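Local coordinates for protein DnaJ homolog dnj-2 (Caenorhabditis elegans, PDB 2QSA) that probably acts as an Hsp40-type co-chaperone, its J domain, the part present here, being expected to stimulate ATP hydrolysis by an Hsp70 partner, at residues A[15-20]-A[66-71]; A[81-86]-A[91-96]. All coordinates share one frame; numbering follows the deposited sequence. Where two conformers were deposited one is given.

Contact 1. Residues A[15-20]-A[66-71]; sequences ENCYDV and ATAYET
Ala68 of helix 52-73 points its methyl group at the short helix 17-20 and shows how a residue with almost no side chain lets two backbones come close: its CA lies 4.6 Å from that of Cys17. The methyl carbon CB touches both chain and side chain on the other side, standing 3.6 Å from Cys17 O and 3.9 Å from Cys17 CB. One turn on from Cys17, Val20 adds a branch of its own. With CG1 turned opposite its backbone N (chi1 171°), that methyl packs 3.8 Å from Ala68 CB, so the alanine sits against a small apolar surface shared by two residues. In the J-domain fold this short first helix rests on helix 52-73, the second arm of the long helical hairpin made with helix 30-43, whose connecting loop carries the His-Pro-Asp motif. Asn16 N-caps the short helix through a weak bond from Tyr18 N to its OD1, and Cys17 is also tied to Cys12 by a disulfide. Further along helix 52-73, Thr71 meets the sulfur: its OG1 is 4.1 Å from Cys17 SG, with CB and CG2 at similar range. This hydroxyl donates to Thr67 O (2.8 Å), approaching from above the carbonyl plane, on the face opposite that used by Thr71 N, so one oxygen is gripped twice by the same residue. The CG2 methyl of Thr71 also packs against Tyr81 of helix 75-86. Without the hydroxyl and CG2, as with an alanine here, Thr67 O is likely to lose its second donor, and Cys17 SG and the Tyr81 ring part of their packing.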
# COMPACT_ATOMS: atom_id res chain seq x y z
N GLU A 15 5.19 6.42 -0.37
CA GLU A 15 3.92 6.65 -1.05
C GLU A 15 2.80 6.36 -0.11
O GLU A 15 2.92 5.50 0.79
CB GLU A 15 3.75 5.70 -2.26
CG GLU A 15 4.67 6.07 -3.40
CD GLU A 15 4.48 5.09 -4.55
OE1 GLU A 15 5.07 3.99 -4.45
OE2 GLU A 15 3.71 5.41 -5.50
N ASN A 16 1.72 7.09 -0.32
CA ASN A 16 0.46 6.83 0.42
C ASN A 16 -0.26 5.64 -0.25
O ASN A 16 -0.39 5.58 -1.50
CB ASN A 16 -0.37 8.13 0.34
CG ASN A 16 -1.75 7.99 0.97
OD1 ASN A 16 -2.44 6.99 0.79
ND2 ASN A 16 -2.17 9.03 1.67
N CYS A 17 -0.62 4.61 0.53
CA CYS A 17 -1.20 3.38 -0.09
C CYS A 17 -2.52 3.66 -0.87
O CYS A 17 -2.81 2.95 -1.87
CB CYS A 17 -1.50 2.31 0.98
SG CYS A 17 -0.07 1.65 1.84
N TYR A 18 -3.32 4.62 -0.38
CA TYR A 18 -4.52 5.01 -1.18
C TYR A 18 -4.07 5.52 -2.57
O TYR A 18 -4.67 5.15 -3.58
CB TYR A 18 -5.31 6.09 -0.50
CG TYR A 18 -5.99 5.67 0.76
CD1 TYR A 18 -7.24 5.00 0.72
CD2 TYR A 18 -5.41 5.93 2.00
CE1 TYR A 18 -7.91 4.66 1.92
CE2 TYR A 18 -6.09 5.60 3.22
CZ TYR A 18 -7.32 4.94 3.15
OH TYR A 18 -7.98 4.62 4.33
N ASP A 19 -3.03 6.35 -2.61
CA ASP A 19 -2.55 6.88 -3.91
C ASP A 19 -1.99 5.78 -4.79
O ASP A 19 -2.16 5.82 -5.99
CB ASP A 19 -1.46 7.93 -3.69
CG ASP A 19 -1.98 9.18 -2.98
OD1 ASP A 19 -3.18 9.40 -2.93
OD2 ASP A 19 -1.12 9.99 -2.53
N VAL A 20 -1.31 4.81 -4.16
CA VAL A 20 -0.75 3.70 -4.93
C VAL A 20 -1.81 2.98 -5.78
O VAL A 20 -1.57 2.63 -6.94
CB VAL A 20 -0.03 2.65 -4.00
CG1 VAL A 20 0.36 1.39 -4.80
CG2 VAL A 20 1.23 3.29 -3.38
N ALA A 66 0.67 -4.76 -4.12
CA ALA A 66 0.16 -5.81 -3.22
C ALA A 66 0.19 -5.30 -1.77
O ALA A 66 -0.77 -5.57 -1.02
CB ALA A 66 0.99 -7.04 -3.37
N THR A 67 1.26 -4.61 -1.35
CA THR A 67 1.31 -4.03 0.00
C THR A 67 0.15 -3.05 0.23
O THR A 67 -0.49 -3.08 1.29
CB THR A 67 2.63 -3.32 0.22
OG1 THR A 67 3.65 -4.32 0.25
CG2 THR A 67 2.65 -2.61 1.54
N ALA A 68 -0.14 -2.20 -0.78
CA ALA A 68 -1.24 -1.22 -0.62
C ALA A 68 -2.54 -1.98 -0.43
O ALA A 68 -3.36 -1.59 0.39
CB ALA A 68 -1.33 -0.31 -1.85
N TYR A 69 -2.74 -3.04 -1.19
CA TYR A 69 -4.05 -3.75 -1.08
C TYR A 69 -4.15 -4.45 0.27
O TYR A 69 -5.21 -4.41 0.89
CB TYR A 69 -4.18 -4.74 -2.22
CG TYR A 69 -5.52 -5.42 -2.30
CD1 TYR A 69 -6.71 -4.68 -2.32
CD2 TYR A 69 -5.62 -6.81 -2.46
CE1 TYR A 69 -7.98 -5.28 -2.45
CE2 TYR A 69 -6.91 -7.43 -2.61
CZ TYR A 69 -8.08 -6.65 -2.60
OH TYR A 69 -9.33 -7.25 -2.74
N GLU A 70 -3.06 -5.09 0.71
CA GLU A 70 -3.05 -5.78 2.00
C GLU A 70 -3.32 -4.83 3.16
O GLU A 70 -4.02 -5.17 4.10
CB GLU A 70 -1.74 -6.54 2.19
CG GLU A 70 -1.61 -7.70 1.20
CD GLU A 70 -0.18 -8.26 1.09
OE1 GLU A 70 0.71 -7.77 1.82
OE2 GLU A 70 0.05 -9.19 0.26
N THR A 71 -2.77 -3.62 3.07
CA THR A 71 -2.95 -2.61 4.11
C THR A 71 -4.39 -2.11 4.15
O THR A 71 -4.93 -1.90 5.24
CB THR A 71 -2.02 -1.43 3.82
OG1 THR A 71 -0.66 -1.93 3.84
CG2 THR A 71 -2.22 -0.27 4.83

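Contact 2. Residues A[81-86]-A[91-96]; sequences YDYYLD and RFYNYY
Tyr83 and Tyr93 meet where helix 75-86, the last of the J domain's canonical four, turns back into helix 91-101, an illustration of how an antiparallel helical hairpin can be closed by packed aromatic and amide groups. The two short segments run at 159° to one another, their axes 10.0 Å apart at closest approach. The aromatic part is an offset edge-to-face pair: Tyr93 turns its edge toward a face of Tyr83, the planes 60° apart and the ring centroids separated by 4.9 Å. Tyr93 CE2 sits over that face on its CD2-CE2 side, 3.4 Å from Tyr83 CE2, and Tyr93 CD2 is also close to Tyr83 CE2. The two side chains cross at about a right angle. Tyr83 is held further by His87, which stacks on it, and by Gln90, whose OE1 is hydrogen-bonded to its OH, both in the turn between the helices.

The amide contacts are made without hydrogen bonds between the two segments. Asn94 brings OD1 to the edge of the Tyr83 ring, near its plane and 3.6 Å from CD2, while the same oxygen lies 3.5 Å from Tyr84 CA. Its ND2 is hydrogen-bonded to His87 O, which fixes which end of the amide faces which ring and satisfies the buried ND2. Tyr84 OH is hydrogen-bonded to Ala7 N, and Tyr11 packs against its ring. The amide plane of Asn94 stands almost perpendicular to the Tyr84 ring, at 89°, and ND2 comes to the ring's edge 3.7 Å from CD1.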
# COMPACT_ATOMS: atom_id res chain seq x y z
N TYR A 81 -3.51 2.07 9.68
CA TYR A 81 -2.94 2.92 8.63
C TYR A 81 -3.49 4.34 8.67
O TYR A 81 -2.72 5.34 8.66
CB TYR A 81 -3.24 2.31 7.25
CG TYR A 81 -2.42 3.04 6.17
CD1 TYR A 81 -1.01 3.09 6.25
CD2 TYR A 81 -3.05 3.69 5.09
CE1 TYR A 81 -0.24 3.76 5.31
CE2 TYR A 81 -2.30 4.38 4.13
CZ TYR A 81 -0.90 4.41 4.22
OH TYR A 81 -0.15 5.04 3.29
N ASP A 82 -4.82 4.43 8.77
CA ASP A 82 -5.46 5.74 8.87
C ASP A 82 -4.99 6.53 10.11
O ASP A 82 -4.77 7.75 10.04
CB ASP A 82 -6.98 5.54 8.88
CG ASP A 82 -7.52 5.13 7.51
OD1 ASP A 82 -6.81 5.26 6.48
OD2 ASP A 82 -8.68 4.65 7.47
N TYR A 83 -4.81 5.84 11.22
CA TYR A 83 -4.28 6.47 12.44
C TYR A 83 -2.85 7.02 12.20
O TYR A 83 -2.53 8.16 12.55
CB TYR A 83 -4.30 5.47 13.59
CG TYR A 83 -4.02 6.17 14.90
CD1 TYR A 83 -5.07 6.58 15.71
CD2 TYR A 83 -2.73 6.42 15.29
CE1 TYR A 83 -4.82 7.22 16.91
CE2 TYR A 83 -2.45 7.05 16.50
CZ TYR A 83 -3.51 7.46 17.29
OH TYR A 83 -3.25 8.09 18.49
N TYR A 84 -2.02 6.20 11.59
CA TYR A 84 -0.67 6.63 11.18
C TYR A 84 -0.66 7.85 10.26
O TYR A 84 0.12 8.79 10.47
CB TYR A 84 -0.06 5.43 10.45
CG TYR A 84 1.18 5.66 9.62
CD1 TYR A 84 2.42 5.92 10.24
CD2 TYR A 84 1.15 5.49 8.20
CE1 TYR A 84 3.60 6.07 9.47
CE2 TYR A 84 2.32 5.65 7.43
CZ TYR A 84 3.54 5.90 8.05
OH TYR A 84 4.67 6.00 7.29
N LEU A 85 -1.52 7.85 9.25
CA LEU A 85 -1.64 9.03 8.37
C LEU A 85 -2.01 10.28 9.20
O LEU A 85 -1.47 11.37 8.98
CB LEU A 85 -2.69 8.82 7.28
CG LEU A 85 -2.35 7.77 6.21
CD1 LEU A 85 -3.54 7.75 5.22
CD2 LEU A 85 -1.01 8.11 5.44
N ASP A 86 -2.93 10.09 10.12
CA ASP A 86 -3.50 11.19 10.93
C ASP A 86 -2.60 11.64 12.07
O ASP A 86 -2.74 12.79 12.58
CB ASP A 86 -4.89 10.79 11.46
CG ASP A 86 -5.94 10.69 10.38
OD1 ASP A 86 -5.70 11.15 9.22
OD2 ASP A 86 -7.03 10.12 10.67
N ARG A 91 5.27 8.16 16.74
CA ARG A 91 6.15 7.19 16.06
C ARG A 91 6.12 5.81 16.69
O ARG A 91 5.93 4.80 15.99
CB ARG A 91 7.60 7.68 16.07
CG ARG A 91 8.52 6.78 15.24
CD ARG A 91 10.02 7.13 15.44
NE ARG A 91 10.91 6.48 14.47
CZ ARG A 91 11.57 5.33 14.66
NH1 ARG A 91 11.43 4.63 15.78
NH2 ARG A 91 12.37 4.87 13.70
N PHE A 92 6.35 5.75 18.00
CA PHE A 92 6.43 4.43 18.62
C PHE A 92 5.10 3.67 18.47
O PHE A 92 5.09 2.51 18.08
CB PHE A 92 6.89 4.52 20.08
CG PHE A 92 7.29 3.19 20.62
CD1 PHE A 92 8.65 2.88 20.80
CD2 PHE A 92 6.32 2.22 20.91
CE1 PHE A 92 9.03 1.62 21.31
CE2 PHE A 92 6.70 0.94 21.41
CZ PHE A 92 8.07 0.67 21.58
N TYR A 93 4.00 4.35 18.75
CA TYR A 93 2.70 3.71 18.64
C TYR A 93 2.49 3.18 17.18
O TYR A 93 2.08 2.04 16.97
CB TYR A 93 1.63 4.76 18.99
CG TYR A 93 0.22 4.20 18.89
CD1 TYR A 93 -0.29 3.37 19.89
CD2 TYR A 93 -0.56 4.46 17.76
CE1 TYR A 93 -1.59 2.85 19.76
CE2 TYR A 93 -1.84 3.92 17.62
CZ TYR A 93 -2.34 3.14 18.60
OH TYR A 93 -3.62 2.62 18.38
N ASN A 94 2.78 3.99 16.19
CA ASN A 94 2.55 3.57 14.79
C ASN A 94 3.44 2.40 14.39
O ASN A 94 2.98 1.43 13.76
CB ASN A 94 2.79 4.75 13.85
CG ASN A 94 1.72 5.83 14.00
OD1 ASN A 94 0.57 5.52 14.31
ND2 ASN A 94 2.10 7.09 13.74
N TYR A 95 4.70 2.46 14.79
CA TYR A 95 5.57 1.32 14.54
C TYR A 95 5.09 0.06 15.25
O TYR A 95 5.08 -1.02 14.66
CB TYR A 95 7.00 1.63 14.99
CG TYR A 95 7.85 2.39 13.98
CD1 TYR A 95 7.49 3.67 13.54
CD2 TYR A 95 9.05 1.85 13.52
CE1 TYR A 95 8.30 4.37 12.62
CE2 TYR A 95 9.87 2.55 12.61
CZ TYR A 95 9.48 3.82 12.19
OH TYR A 95 10.26 4.53 11.28
N TYR A 96 4.74 0.20 16.54
CA TYR A 96 4.24 -0.92 17.33
C TYR A 96 2.99 -1.56 16.66
O TYR A 96 2.91 -2.80 16.50
CB TYR A 96 3.88 -0.41 18.74
CG TYR A 96 3.26 -1.47 19.61
CD1 TYR A 96 4.04 -2.45 20.21
CD2 TYR A 96 1.89 -1.52 19.79
CE1 TYR A 96 3.49 -3.44 20.98
CE2 TYR A 96 1.31 -2.54 20.55
CZ TYR A 96 2.13 -3.50 21.14
OH TYR A 96 1.58 -4.51 21.90

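How the contacts relate
Contact 1 lies close to the centre of the chain and is wholly buried, whereas contact 2, whose centre is about 15 Å from that of contact 1, is only partly buried and reaches the surface. Their chemistry follows their place: small apolar groups and a sulfur in contact 1, tyrosine rings and an asparagine amide in contact 2. The two share no helix, but helices 52-73 and 75-86 are consecutive, and segment 81-86 leans back on contact 1. Tyr81 OH probably hydrogen-bonds Cys17 N at 2.8 Å, and Asp82 OD1 probably pairs with Tyr18 OH. Helix 75-86 thus faces the J-domain core on one side and helix 91-101 on another.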